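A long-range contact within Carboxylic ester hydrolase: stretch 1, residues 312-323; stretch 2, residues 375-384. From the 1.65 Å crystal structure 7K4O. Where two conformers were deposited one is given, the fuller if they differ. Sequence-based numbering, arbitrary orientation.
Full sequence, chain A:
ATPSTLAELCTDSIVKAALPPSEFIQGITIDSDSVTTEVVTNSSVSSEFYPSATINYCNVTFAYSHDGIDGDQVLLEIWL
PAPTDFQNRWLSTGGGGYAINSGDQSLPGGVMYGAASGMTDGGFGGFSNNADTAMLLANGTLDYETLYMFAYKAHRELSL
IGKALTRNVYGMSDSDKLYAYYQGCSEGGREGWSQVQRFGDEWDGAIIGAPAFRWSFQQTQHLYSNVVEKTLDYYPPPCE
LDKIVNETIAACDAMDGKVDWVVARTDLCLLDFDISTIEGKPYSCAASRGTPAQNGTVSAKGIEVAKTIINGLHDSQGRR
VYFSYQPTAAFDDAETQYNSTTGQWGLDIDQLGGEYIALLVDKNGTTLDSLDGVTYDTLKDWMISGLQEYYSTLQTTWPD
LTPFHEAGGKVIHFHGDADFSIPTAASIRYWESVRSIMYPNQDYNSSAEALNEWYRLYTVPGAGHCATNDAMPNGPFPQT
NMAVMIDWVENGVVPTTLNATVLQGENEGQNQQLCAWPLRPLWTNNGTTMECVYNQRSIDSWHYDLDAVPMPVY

Stretch 1 (312-323) GLHDSQGRRVYF
Stretch 2 375-384: TYDTLKDWMI

Stretch 1, an irregular hairpin-like loop, packs against a helix that begins at Tyr-376 and runs on beyond Ile-384, whose N-cap Thr-375 accepts from Thr-378 N through Thr-375 OG1 (3.3 Å); 497 Å², both sides summed, is buried between them. Gly-312 leaves a preceding helix at phi/psi 84/162. Leu-313 (-61/123; chi1 t, chi2 p) reaches between successive helical turns: CD1 lies 3.7 Å from Tyr-376 CB, and CD2 lies 3.8 Å from Leu-379 CB and 3.6 Å from Met-383 CE. Leu-313 O accepts from Val-321 N (2.9 Å), joining the loop's two arms. His-314 (-123/147) is extended and sets His-314 O 3.4 Å from Tyr-376 CB.

Asp-315 (-84/-179, chi1 p) opens a type I turn closed by Gly-318 N to Asp-315 O (2.9 Å); Asp-315 CA is 5.3 Å from Asp-377 CA. Asp-315 OD1 accepts from Arg-319 N (3.0 Å), while Asp-315 OD2 forms salt bridges to Arg-319 NE (3.0 Å) and Lys-380 NZ (2.9 Å). This shared carboxylate offsets the like charges of Arg-319 NH2 and Lys-380 NZ, 3.5 Å apart; Lys-380 is all-t. Ser-316 (-63/-18, chi1 p) grips Asp-377 (chi1 m) twice, Ser-316 N to Asp-377 OD1 (2.9 Å) and Ser-316 OG to Asp-377 OD2 (2.6 Å). Gln-317 (-100/13) and Gly-318 (76/10, positive phi) lead to Arg-319 (-87/142), where Asp-315 N donates to Arg-319 O (2.9 Å).

On the returning arm, the CA-to-CB bond of Val-321 (-98/-45, chi1 t) points toward the helix, Val-321 CA 6.4 Å from Lys-380 CA, with Val-321 CG1 3.7 Å from Met-383 SD (chi m, t, t); Tyr-322 CB lies 4.2 Å from Met-383 SD.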

# COMPACT_ATOMS: atom_id res chain seq x y z
N GLY A 312 -20.87 1.41 -0.26
CA GLY A 312 -20.03 2.18 0.69
C GLY A 312 -20.83 2.71 1.87
O GLY A 312 -22.07 2.86 1.79
N LEU A 313 -20.13 3.06 2.93
CA LEU A 313 -20.76 3.57 4.18
C LEU A 313 -21.54 4.84 3.90
O LEU A 313 -20.99 5.86 3.43
CB LEU A 313 -19.69 3.79 5.24
CG LEU A 313 -20.20 4.45 6.52
CD1 LEU A 313 -21.18 3.56 7.24
CD2 LEU A 313 -19.02 4.76 7.42
N HIS A 314 -22.84 4.80 4.25
CA HIS A 314 -23.72 5.99 4.30
C HIS A 314 -24.29 6.06 5.73
O HIS A 314 -24.36 5.03 6.38
CB HIS A 314 -24.86 5.90 3.27
CG HIS A 314 -24.43 6.03 1.84
ND1 HIS A 314 -23.64 5.08 1.24
CD2 HIS A 314 -24.69 6.97 0.91
CE1 HIS A 314 -23.45 5.43 -0.02
NE2 HIS A 314 -24.08 6.58 -0.28
N ASP A 315 -24.51 7.26 6.21
CA ASP A 315 -24.97 7.45 7.60
C ASP A 315 -26.51 7.27 7.63
O ASP A 315 -27.11 6.97 6.57
CB ASP A 315 -24.53 8.81 8.13
CG ASP A 315 -25.16 10.02 7.50
OD1 ASP A 315 -26.20 9.87 6.75
OD2 ASP A 315 -24.63 11.13 7.72
N SER A 316 -27.08 7.43 8.82
CA SER A 316 -28.52 7.17 9.12
C SER A 316 -29.38 8.13 8.29
O SER A 316 -30.58 7.85 8.09
CB SER A 316 -28.79 7.28 10.62
OG SER A 316 -28.51 8.61 11.05
N GLN A 317 -28.81 9.21 7.76
CA GLN A 317 -29.58 10.15 6.89
C GLN A 317 -29.31 9.93 5.40
O GLN A 317 -29.68 10.81 4.60
CB GLN A 317 -29.31 11.59 7.33
CG GLN A 317 -29.76 11.85 8.77
CD GLN A 317 -31.27 11.92 8.85
OE1 GLN A 317 -31.93 11.11 9.52
NE2 GLN A 317 -31.83 12.88 8.12
N GLY A 318 -28.68 8.81 5.01
CA GLY A 318 -28.39 8.52 3.59
C GLY A 318 -27.21 9.32 3.01
O GLY A 318 -27.00 9.25 1.79
N ARG A 319 -26.44 10.04 3.81
CA ARG A 319 -25.31 10.84 3.29
C ARG A 319 -24.08 9.94 3.22
O ARG A 319 -23.85 9.14 4.14
CB ARG A 319 -25.05 12.05 4.17
CG ARG A 319 -26.20 13.07 4.21
CD ARG A 319 -25.92 14.15 5.25
NE ARG A 319 -25.90 13.55 6.60
CZ ARG A 319 -26.24 14.17 7.75
NH1 ARG A 319 -26.58 15.45 7.77
NH2 ARG A 319 -26.25 13.50 8.89
N ARG A 320 -23.28 10.11 2.17
CA ARG A 320 -22.11 9.23 1.95
C ARG A 320 -20.96 9.65 2.88
O ARG A 320 -20.57 10.83 2.85
CB ARG A 320 -21.62 9.29 0.51
CG ARG A 320 -20.49 8.29 0.27
CD ARG A 320 -20.02 8.27 -1.17
NE ARG A 320 -20.84 7.48 -2.06
CZ ARG A 320 -20.74 6.19 -2.27
NH1 ARG A 320 -19.90 5.45 -1.57
NH2 ARG A 320 -21.54 5.63 -3.19
N VAL A 321 -20.43 8.68 3.59
CA VAL A 321 -19.25 8.86 4.49
C VAL A 321 -17.97 8.41 3.77
O VAL A 321 -16.95 9.12 3.93
CB VAL A 321 -19.43 8.08 5.79
CG1 VAL A 321 -18.34 8.46 6.76
CG2 VAL A 321 -20.83 8.30 6.40
N TYR A 322 -18.00 7.28 3.10
CA TYR A 322 -16.79 6.78 2.40
C TYR A 322 -17.26 5.92 1.22
O TYR A 322 -18.44 5.91 0.87
CB TYR A 322 -15.85 6.09 3.39
CG TYR A 322 -14.38 6.06 2.96
CD1 TYR A 322 -13.78 7.20 2.46
CD2 TYR A 322 -13.63 4.90 3.04
CE1 TYR A 322 -12.46 7.18 2.02
CE2 TYR A 322 -12.28 4.88 2.67
CZ TYR A 322 -11.71 6.03 2.17
OH TYR A 322 -10.39 5.97 1.73
N PHE A 323 -16.33 5.19 0.64
CA PHE A 323 -16.54 4.26 -0.49
C PHE A 323 -15.88 2.97 -0.13
O PHE A 323 -15.11 2.87 0.84
CB PHE A 323 -16.08 4.88 -1.81
CG PHE A 323 -14.78 5.65 -1.70
CD1 PHE A 323 -13.60 4.95 -1.57
CD2 PHE A 323 -14.76 7.02 -1.68
CE1 PHE A 323 -12.42 5.64 -1.37
CE2 PHE A 323 -13.57 7.71 -1.56
CZ PHE A 323 -12.41 7.00 -1.39
N THR A 375 -23.30 1.01 14.85
CA THR A 375 -24.16 1.35 13.72
C THR A 375 -23.32 2.01 12.63
O THR A 375 -22.16 2.38 12.91
CB THR A 375 -25.29 2.28 14.14
OG1 THR A 375 -24.81 3.57 14.51
CG2 THR A 375 -26.13 1.66 15.26
N TYR A 376 -23.94 2.26 11.49
CA TYR A 376 -23.33 3.12 10.45
C TYR A 376 -22.87 4.44 11.08
O TYR A 376 -21.79 4.96 10.71
CB TYR A 376 -24.27 3.35 9.28
CG TYR A 376 -24.72 2.09 8.57
CD1 TYR A 376 -23.92 0.97 8.45
CD2 TYR A 376 -26.01 2.02 8.04
CE1 TYR A 376 -24.35 -0.16 7.77
CE2 TYR A 376 -26.45 0.90 7.35
CZ TYR A 376 -25.62 -0.19 7.20
OH TYR A 376 -26.06 -1.32 6.56
N ASP A 377 -23.68 5.07 11.93
CA ASP A 377 -23.31 6.38 12.51
C ASP A 377 -22.11 6.23 13.46
O ASP A 377 -21.31 7.20 13.52
CB ASP A 377 -24.52 7.02 13.23
CG ASP A 377 -25.58 7.60 12.31
OD1 ASP A 377 -25.35 7.73 11.10
OD2 ASP A 377 -26.70 7.92 12.83
N THR A 378 -21.97 5.12 14.18
CA THR A 378 -20.79 4.88 15.06
C THR A 378 -19.54 4.90 14.14
O THR A 378 -18.52 5.52 14.54
CB THR A 378 -20.84 3.53 15.76
OG1 THR A 378 -22.12 3.38 16.40
CG2 THR A 378 -19.77 3.30 16.80
N LEU A 379 -19.63 4.23 13.00
CA LEU A 379 -18.47 4.17 12.04
C LEU A 379 -18.17 5.59 11.54
O LEU A 379 -16.98 6.00 11.49
CB LEU A 379 -18.77 3.22 10.88
CG LEU A 379 -19.03 1.77 11.24
CD1 LEU A 379 -19.20 0.94 10.00
CD2 LEU A 379 -17.95 1.16 12.11
N LYS A 380 -19.19 6.36 11.17
CA LYS A 380 -18.99 7.76 10.74
C LYS A 380 -18.27 8.54 11.84
O LYS A 380 -17.32 9.27 11.55
CB LYS A 380 -20.34 8.40 10.41
CG LYS A 380 -20.27 9.90 10.19
CD LYS A 380 -21.65 10.53 10.08
CE LYS A 380 -21.59 12.02 9.88
NZ LYS A 380 -22.93 12.58 9.59
N ASP A 381 -18.72 8.41 13.07
CA ASP A 381 -18.15 9.21 14.18
C ASP A 381 -16.66 8.85 14.36
O ASP A 381 -15.87 9.76 14.62
CB ASP A 381 -18.91 8.97 15.49
CG ASP A 381 -20.33 9.55 15.48
OD1 ASP A 381 -20.63 10.38 14.62
OD2 ASP A 381 -21.13 9.12 16.34
N TRP A 382 -16.32 7.58 14.24
CA TRP A 382 -14.90 7.13 14.32
C TRP A 382 -14.10 7.72 13.16
O TRP A 382 -12.95 8.19 13.40
CB TRP A 382 -14.85 5.61 14.36
CG TRP A 382 -15.09 5.02 15.72
CD1 TRP A 382 -14.76 5.52 16.94
CD2 TRP A 382 -15.69 3.74 15.95
NE1 TRP A 382 -15.12 4.62 17.91
CE2 TRP A 382 -15.66 3.51 17.34
CE3 TRP A 382 -16.13 2.71 15.12
CZ2 TRP A 382 -16.12 2.32 17.90
CZ3 TRP A 382 -16.56 1.52 15.67
CH2 TRP A 382 -16.56 1.35 17.05
N MET A 383 -14.66 7.77 11.97
CA MET A 383 -13.87 8.30 10.83
C MET A 383 -13.58 9.78 11.07
O MET A 383 -12.45 10.26 10.81
CB MET A 383 -14.57 8.06 9.50
CG MET A 383 -14.72 6.58 9.22
SD MET A 383 -15.46 6.30 7.61
CE MET A 383 -15.44 4.52 7.55
N ILE A 384 -14.61 10.53 11.49
CA ILE A 384 -14.49 12.00 11.67
C ILE A 384 -13.61 12.31 12.87
O ILE A 384 -12.76 13.22 12.75
CB ILE A 384 -15.88 12.64 11.79
CG1 ILE A 384 -16.61 12.47 10.45
CG2 ILE A 384 -15.74 14.11 12.19
CD1 ILE A 384 -18.05 13.05 10.42